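Local coordinates for tartrate dehydrogenase/decarboxylase (Pseudomonas putida, PDB 3FLK), which oxidises tartrate with NAD to oxaloglycolate, converts meso-tartrate to D-glycerate, and oxidatively decarboxylates D-malate to pyruvate, using magnesium or manganese, at residues Ala229-Gln234 with Asp249-Leu254; Ala47-Tyr52 with Asp82-His87. The protein carries 1 engineered substitution. One frame throughout, in Å; residues are numbered along the deposited sequence.

Interaction 1 (Ala229-Gln234 with Asp249-Leu254); sequences ARFVLQ and DILSDL. With MG (magnesium ion), chain E; OXL (oxalate ion), chain G; NAI (1,4-dihydronicotinamide adenine dinucleotide), chain N; SO4 (sulfate ion), chain K.
F231 meets L251 and L254 where helices 224-233 and 245-258 pack together, a pairing that illustrates how members of the isocitrate and isopropylmalate dehydrogenase family build the four-helix bundle of their dimer. The tight part is entirely buried. L251 CD2 lies over one face of the F231 ring, 4.0 Å from its centroid and 19° off the normal, displaced toward the CE2-CZ rim in a CH-pi contact. The same rim reaches backbone as well, F231 CE2 coming within 3.5 Å of L251 O. L254 approaches obliquely near the base of the ring, its CD2 standing 4.0 Å from F231 CB. F130 and F238 also meet the ring, while V232 and L254 pack against L254 and V232 of the second subunit. With F231 cut back to an alanine, L251 CD2 and L254 CD2 would lose the ring and a gap is likely to open between the two helices. The neighbouring R230, partly exposed, marks the looser side: its NH2 gives a weak hydrogen bond, 2.8 Å, to O3B of a coenzyme held largely by the second subunit. Helix 245-258, by contrast, carries the active-site magnesium. With its CG anti to the backbone N (chi1 -166°), D249 directs OD1 to the ion at 2.2 Å, beside two oxalate oxygens, two waters and D225 OD2 of the second subunit. One of these metal-bound waters donates to D249 O at 2.7 Å and to D253 OD1 at 2.8 Å.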
# COMPACT_ATOMS: atom_id res chain seq x y z
N ALA A 229 -7.00 0.88 -3.11
CA ALA A 229 -7.82 1.30 -4.25
C ALA A 229 -9.06 2.09 -3.81
O ALA A 229 -9.41 3.09 -4.44
CB ALA A 229 -8.23 0.08 -5.08
N ARG A 230 -9.69 1.65 -2.73
CA ARG A 230 -10.90 2.29 -2.21
C ARG A 230 -10.64 3.64 -1.52
O ARG A 230 -11.52 4.49 -1.48
CB ARG A 230 -11.66 1.34 -1.28
CG ARG A 230 -12.39 0.23 -2.02
CD ARG A 230 -13.36 -0.53 -1.12
NE ARG A 230 -14.12 -1.52 -1.88
CZ ARG A 230 -14.02 -2.84 -1.72
NH1 ARG A 230 -13.20 -3.35 -0.81
NH2 ARG A 230 -14.76 -3.64 -2.46
N PHE A 231 -9.43 3.82 -0.98
CA PHE A 231 -9.00 5.12 -0.46
C PHE A 231 -9.08 6.19 -1.55
O PHE A 231 -9.42 7.34 -1.29
CB PHE A 231 -7.57 5.04 0.10
CG PHE A 231 -7.50 4.74 1.58
CD1 PHE A 231 -8.41 3.87 2.19
CD2 PHE A 231 -6.50 5.31 2.36
CE1 PHE A 231 -8.33 3.60 3.55
CE2 PHE A 231 -6.41 5.04 3.73
CZ PHE A 231 -7.33 4.18 4.32
N VAL A 232 -8.76 5.77 -2.77
CA VAL A 232 -8.77 6.65 -3.94
C VAL A 232 -10.17 6.78 -4.54
O VAL A 232 -10.58 7.88 -4.92
CB VAL A 232 -7.76 6.15 -5.01
CG1 VAL A 232 -7.91 6.92 -6.33
CG2 VAL A 232 -6.33 6.27 -4.49
N LEU A 233 -10.90 5.67 -4.62
CA LEU A 233 -12.18 5.64 -5.34
C LEU A 233 -13.41 5.94 -4.48
O LEU A 233 -14.36 6.56 -4.96
CB LEU A 233 -12.36 4.31 -6.09
CG LEU A 233 -11.42 4.05 -7.27
CD1 LEU A 233 -11.44 2.58 -7.67
CD2 LEU A 233 -11.78 4.94 -8.46
N GLN A 234 -13.40 5.50 -3.23
CA GLN A 234 -14.51 5.81 -2.31
C GLN A 234 -14.07 6.00 -0.85
O GLN A 234 -14.40 5.18 0.02
CB GLN A 234 -15.65 4.78 -2.44
CG GLN A 234 -15.22 3.32 -2.44
CD GLN A 234 -16.40 2.35 -2.33
OE1 GLN A 234 -16.23 1.20 -1.95
NE2 GLN A 234 -17.60 2.83 -2.66
N ASP A 249 1.20 1.94 8.30
CA ASP A 249 2.22 2.84 7.75
C ASP A 249 1.85 3.29 6.33
O ASP A 249 1.82 4.48 6.04
CB ASP A 249 3.59 2.14 7.77
CG ASP A 249 4.75 3.09 7.53
OD1 ASP A 249 4.54 4.26 7.15
OD2 ASP A 249 5.91 2.66 7.73
N ILE A 250 1.54 2.32 5.47
CA ILE A 250 1.17 2.60 4.08
C ILE A 250 -0.09 3.48 3.97
O ILE A 250 -0.09 4.50 3.26
CB ILE A 250 0.98 1.30 3.26
CG1 ILE A 250 2.31 0.55 3.13
CG2 ILE A 250 0.39 1.60 1.88
CD1 ILE A 250 2.17 -0.94 2.83
N LEU A 251 -1.14 3.09 4.68
CA LEU A 251 -2.43 3.78 4.60
C LEU A 251 -2.39 5.22 5.11
O LEU A 251 -3.17 6.06 4.66
CB LEU A 251 -3.52 2.97 5.32
CG LEU A 251 -3.89 1.60 4.73
CD1 LEU A 251 -4.82 0.84 5.68
CD2 LEU A 251 -4.51 1.70 3.34
N SER A 252 -1.48 5.49 6.04
CA SER A 252 -1.32 6.83 6.62
C SER A 252 -0.43 7.79 5.82
O SER A 252 -0.27 8.95 6.20
CB SER A 252 -0.85 6.74 8.08
OG SER A 252 0.43 6.14 8.18
N ASP A 253 0.17 7.31 4.73
CA ASP A 253 0.73 8.20 3.72
C ASP A 253 -0.27 8.37 2.58
O ASP A 253 -0.45 9.48 2.06
CB ASP A 253 2.07 7.69 3.18
CG ASP A 253 3.28 8.36 3.83
OD1 ASP A 253 3.18 8.77 5.01
OD2 ASP A 253 4.34 8.45 3.17
N LEU A 254 -0.93 7.28 2.21
CA LEU A 254 -1.90 7.28 1.11
C LEU A 254 -3.12 8.16 1.39
O LEU A 254 -3.52 8.96 0.54
CB LEU A 254 -2.34 5.85 0.79
CG LEU A 254 -3.35 5.66 -0.34
CD1 LEU A 254 -2.81 6.16 -1.67
CD2 LEU A 254 -3.75 4.20 -0.46
MG MG E . 5.28 6.27 6.90
C1 OXL G . 7.40 5.14 8.90
C2 OXL G . 6.31 5.57 9.78
O1 OXL G . 7.32 5.41 7.67
O2 OXL G . 6.37 5.29 11.00
O3 OXL G . 8.37 4.51 9.38
O4 OXL G . 5.35 6.19 9.29
PA NAI N . -11.80 -8.34 -5.90
O1A NAI N . -10.81 -7.93 -6.92
O2A NAI N . -12.44 -9.62 -6.26
O5B NAI N . -12.93 -7.20 -5.75
C5B NAI N . -12.67 -5.95 -5.15
C4B NAI N . -13.72 -4.93 -5.57
O4B NAI N . -13.57 -4.58 -6.93
C3B NAI N . -15.14 -5.46 -5.41
O3B NAI N . -15.95 -4.44 -4.88
C2B NAI N . -15.57 -5.82 -6.82
O2B NAI N . -16.95 -5.65 -7.03
C1B NAI N . -14.72 -4.91 -7.69
N9A NAI N . -14.33 -5.60 -8.93
C8A NAI N . -13.40 -6.60 -9.06
N7A NAI N . -13.34 -6.96 -10.36
C5A NAI N . -14.21 -6.21 -11.06
C6A NAI N . -14.54 -6.18 -12.41
N6A NAI N . -13.90 -6.95 -13.28
N1A NAI N . -15.50 -5.28 -12.85
C2A NAI N . -16.13 -4.43 -11.95
N3A NAI N . -15.79 -4.48 -10.61
C4A NAI N . -14.85 -5.35 -10.17
O3 NAI N . -11.00 -8.41 -4.51
PN NAI N . -11.59 -8.84 -3.07
O1N NAI N . -13.02 -8.45 -2.98
O2N NAI N . -10.62 -8.32 -2.08
O5D NAI N . -11.45 -10.44 -3.09
C5D NAI N . -12.53 -11.29 -3.42
C4D NAI N . -12.01 -12.72 -3.59
O4D NAI N . -11.13 -12.80 -4.69
C3D NAI N . -11.23 -13.20 -2.37
O3D NAI N . -11.60 -14.54 -2.12
C2D NAI N . -9.78 -13.12 -2.81
O2D NAI N . -8.99 -14.08 -2.15
C1D NAI N . -9.89 -13.37 -4.31
N1N NAI N . -8.81 -12.79 -5.14
C2N NAI N . -8.26 -13.57 -6.11
C3N NAI N . -7.25 -13.07 -6.94
C7N NAI N . -6.82 -13.87 -8.14
O7N NAI N . -7.63 -14.94 -8.57
N7N NAI N . -5.69 -13.56 -8.76
C4N NAI N . -6.81 -11.76 -6.77
C5N NAI N . -7.39 -10.96 -5.77
C6N NAI N . -8.39 -11.49 -4.96
S SO4 K . -20.22 -0.45 -1.94
O1 SO4 K . -20.62 0.38 -3.08
O2 SO4 K . -19.50 -1.62 -2.42
O3 SO4 K . -19.36 0.33 -1.04
O4 SO4 K . -21.42 -0.87 -1.22
O HOH W 1 3.30 6.58 6.81
O HOH W 2 5.89 8.28 7.00

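Interaction 2 (Ala47-Tyr52 with Asp82-His87); sequences ASCDYY and DKVPDH. With NAI (1,4-dihydronicotinamide adenine dinucleotide), chain F.
C49, in the first turn of helix 49-55, and V84, in an extended conformation just ahead of helix 86-91, bring their CA atoms to 6.5 Å, the nearest pair of CA atoms across the two segments. S48 caps the first of these helices, its OG accepting a weak bond from Y51 N. The side-chain contact is apolar and centres on V84, whose two methyls divide the work. CG1, set anti to the backbone N (chi1 -179°), sits over one face of the Y52 ring, 4.3 Å from the centroid and 16° off the normal, a CH-pi contact offset toward the CD2 rim. CG2 presses on that rim, 3.6 Å from Y52 CD2, and also lies against C49 CB. C49 SG rests against the branch point, 3.7 Å from V84 CB. Two residues on, D86 OD1 accepts a 2.6 Å hydrogen bond from O3D of the bound NADH, while its OD2 is bonded to H223 of the second subunit. The hydrophobic patch thus joins the helix that follows edge strand 39-43 to the loop between strand 72-77 and helix 86-91, and S89 and I88 of that helix extend the packing onto C49 and Y52.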
# COMPACT_ATOMS: atom_id res chain seq x y z
N ALA A 47 19.16 11.31 19.16
CA ALA A 47 18.20 10.70 18.24
C ALA A 47 18.29 11.40 16.87
O ALA A 47 17.27 11.76 16.26
CB ALA A 47 16.78 10.72 18.81
N SER A 48 19.53 11.60 16.43
CA SER A 48 19.84 12.26 15.17
C SER A 48 21.09 11.62 14.58
O SER A 48 21.89 11.01 15.30
CB SER A 48 20.06 13.76 15.39
OG SER A 48 21.27 14.00 16.10
N CYS A 49 21.25 11.77 13.27
CA CYS A 49 22.39 11.19 12.57
C CYS A 49 23.70 11.93 12.85
O CYS A 49 24.78 11.35 12.74
CB CYS A 49 22.10 11.07 11.08
SG CYS A 49 20.83 9.82 10.71
N ASP A 50 23.60 13.21 13.21
CA ASP A 50 24.77 13.99 13.65
C ASP A 50 25.35 13.43 14.95
O ASP A 50 26.57 13.32 15.10
CB ASP A 50 24.42 15.47 13.82
CG ASP A 50 24.61 16.27 12.54
OD1 ASP A 50 24.98 15.69 11.49
OD2 ASP A 50 24.39 17.50 12.58
N TYR A 51 24.47 13.05 15.87
CA TYR A 51 24.87 12.39 17.11
C TYR A 51 25.49 11.02 16.82
O TYR A 51 26.43 10.61 17.50
CB TYR A 51 23.68 12.25 18.07
CG TYR A 51 24.07 11.84 19.48
CD1 TYR A 51 24.39 12.79 20.44
CD2 TYR A 51 24.09 10.49 19.84
CE1 TYR A 51 24.75 12.41 21.74
CE2 TYR A 51 24.44 10.10 21.13
CZ TYR A 51 24.76 11.06 22.07
OH TYR A 51 25.11 10.68 23.35
N TYR A 52 24.97 10.34 15.80
CA TYR A 52 25.49 9.03 15.40
C TYR A 52 26.91 9.12 14.83
O TYR A 52 27.75 8.28 15.13
CB TYR A 52 24.56 8.36 14.38
CG TYR A 52 24.96 6.94 14.04
CD1 TYR A 52 24.47 5.86 14.76
CD2 TYR A 52 25.84 6.67 12.99
CE1 TYR A 52 24.84 4.55 14.46
CE2 TYR A 52 26.22 5.37 12.67
CZ TYR A 52 25.71 4.32 13.41
OH TYR A 52 26.08 3.03 13.10
N ASP A 82 22.15 9.63 3.32
CA ASP A 82 23.46 10.02 2.78
C ASP A 82 24.61 9.66 3.73
O ASP A 82 25.72 9.40 3.28
CB ASP A 82 23.49 11.53 2.46
CG ASP A 82 24.84 11.98 1.88
OD1 ASP A 82 25.21 11.52 0.78
OD2 ASP A 82 25.51 12.82 2.53
N LYS A 83 24.32 9.65 5.03
CA LYS A 83 25.36 9.44 6.04
C LYS A 83 25.15 8.18 6.88
O LYS A 83 26.12 7.56 7.33
CB LYS A 83 25.49 10.67 6.94
CG LYS A 83 26.07 11.90 6.24
CD LYS A 83 27.57 11.77 6.02
CE LYS A 83 28.09 12.80 5.02
NZ LYS A 83 28.04 14.19 5.55
N VAL A 84 23.89 7.82 7.12
CA VAL A 84 23.54 6.68 7.98
C VAL A 84 22.39 5.89 7.35
O VAL A 84 21.38 6.47 6.97
CB VAL A 84 23.11 7.15 9.41
CG1 VAL A 84 22.77 5.96 10.31
CG2 VAL A 84 24.19 8.02 10.05
N PRO A 85 22.55 4.55 7.22
CA PRO A 85 21.48 3.70 6.69
C PRO A 85 20.15 3.89 7.43
O PRO A 85 20.14 4.09 8.65
CB PRO A 85 22.03 2.29 6.92
CG PRO A 85 23.52 2.47 6.83
CD PRO A 85 23.77 3.77 7.53
N ASP A 86 19.04 3.83 6.69
CA ASP A 86 17.70 4.07 7.24
C ASP A 86 17.29 3.06 8.32
O ASP A 86 16.59 3.42 9.26
CB ASP A 86 16.65 4.10 6.12
CG ASP A 86 16.61 5.43 5.37
OD1 ASP A 86 17.18 6.43 5.86
OD2 ASP A 86 16.01 5.46 4.28
N HIS A 87 17.73 1.81 8.18
CA HIS A 87 17.39 0.79 9.19
C HIS A 87 18.17 1.01 10.49
O HIS A 87 17.66 0.71 11.56
CB HIS A 87 17.57 -0.63 8.64
CG HIS A 87 19.00 -1.03 8.42
ND1 HIS A 87 19.70 -0.68 7.29
CD2 HIS A 87 19.85 -1.77 9.18
CE1 HIS A 87 20.93 -1.17 7.36
NE2 HIS A 87 21.04 -1.84 8.50
PA NAI F . 9.61 11.74 3.79
O1A NAI F . 8.31 11.80 4.49
O2A NAI F . 10.69 12.36 4.58
O5B NAI F . 9.49 12.48 2.38
C5B NAI F . 8.68 12.00 1.33
C4B NAI F . 8.33 13.14 0.38
O4B NAI F . 7.38 14.00 0.99
C3B NAI F . 9.54 14.00 0.03
O3B NAI F . 9.46 14.33 -1.34
C2B NAI F . 9.38 15.23 0.89
O2B NAI F . 9.90 16.39 0.28
C1B NAI F . 7.88 15.32 1.12
N9A NAI F . 7.57 15.86 2.45
C8A NAI F . 7.68 15.21 3.66
N7A NAI F . 7.30 16.07 4.63
C5A NAI F . 6.95 17.24 4.08
C6A NAI F . 6.48 18.44 4.62
N6A NAI F . 6.31 18.56 5.93
N1A NAI F . 6.20 19.49 3.77
C2A NAI F . 6.37 19.37 2.41
N3A NAI F . 6.83 18.17 1.89
C4A NAI F . 7.11 17.13 2.70
O3 NAI F . 9.90 10.17 3.47
PN NAI F . 11.12 9.53 2.63
O1N NAI F . 11.62 10.48 1.61
O2N NAI F . 10.64 8.21 2.16
O5D NAI F . 12.24 9.28 3.74
C5D NAI F . 13.20 10.27 4.08
C4D NAI F . 13.88 9.90 5.40
O4D NAI F . 12.97 10.03 6.47
C3D NAI F . 14.39 8.46 5.44
O3D NAI F . 15.62 8.47 6.11
C2D NAI F . 13.35 7.73 6.27
O2D NAI F . 13.90 6.63 6.97
C1D NAI F . 12.89 8.83 7.22
N1N NAI F . 11.53 8.68 7.77
C2N NAI F . 11.39 8.83 9.12
C3N NAI F . 10.14 8.73 9.72
C7N NAI F . 9.97 9.17 11.14
O7N NAI F . 11.06 9.76 11.82
N7N NAI F . 8.79 8.99 11.75
C4N NAI F . 9.02 8.47 8.92
C5N NAI F . 9.18 8.32 7.54
C6N NAI F . 10.45 8.43 6.97

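In the fold
Along the chain interaction 2 is complete before interaction 1 begins, and their centres lie 30 Å apart, with nearest atoms about 11 Å from each other. They flank different parts of one ten-stranded mixed sheet: interaction 2 follows strands 39-43 and 72-77 near one border, whereas helix 224-233 of interaction 1 leaves strand 218-223 at the other. The dimer brings them into one functional setting. The coenzyme site that takes R230 from the interaction 1 region of one subunit takes D86 from the interaction 2 region of the other, with the end of strand 218-223 beside it. Each nucleotide site therefore draws on both regions, one from each chain.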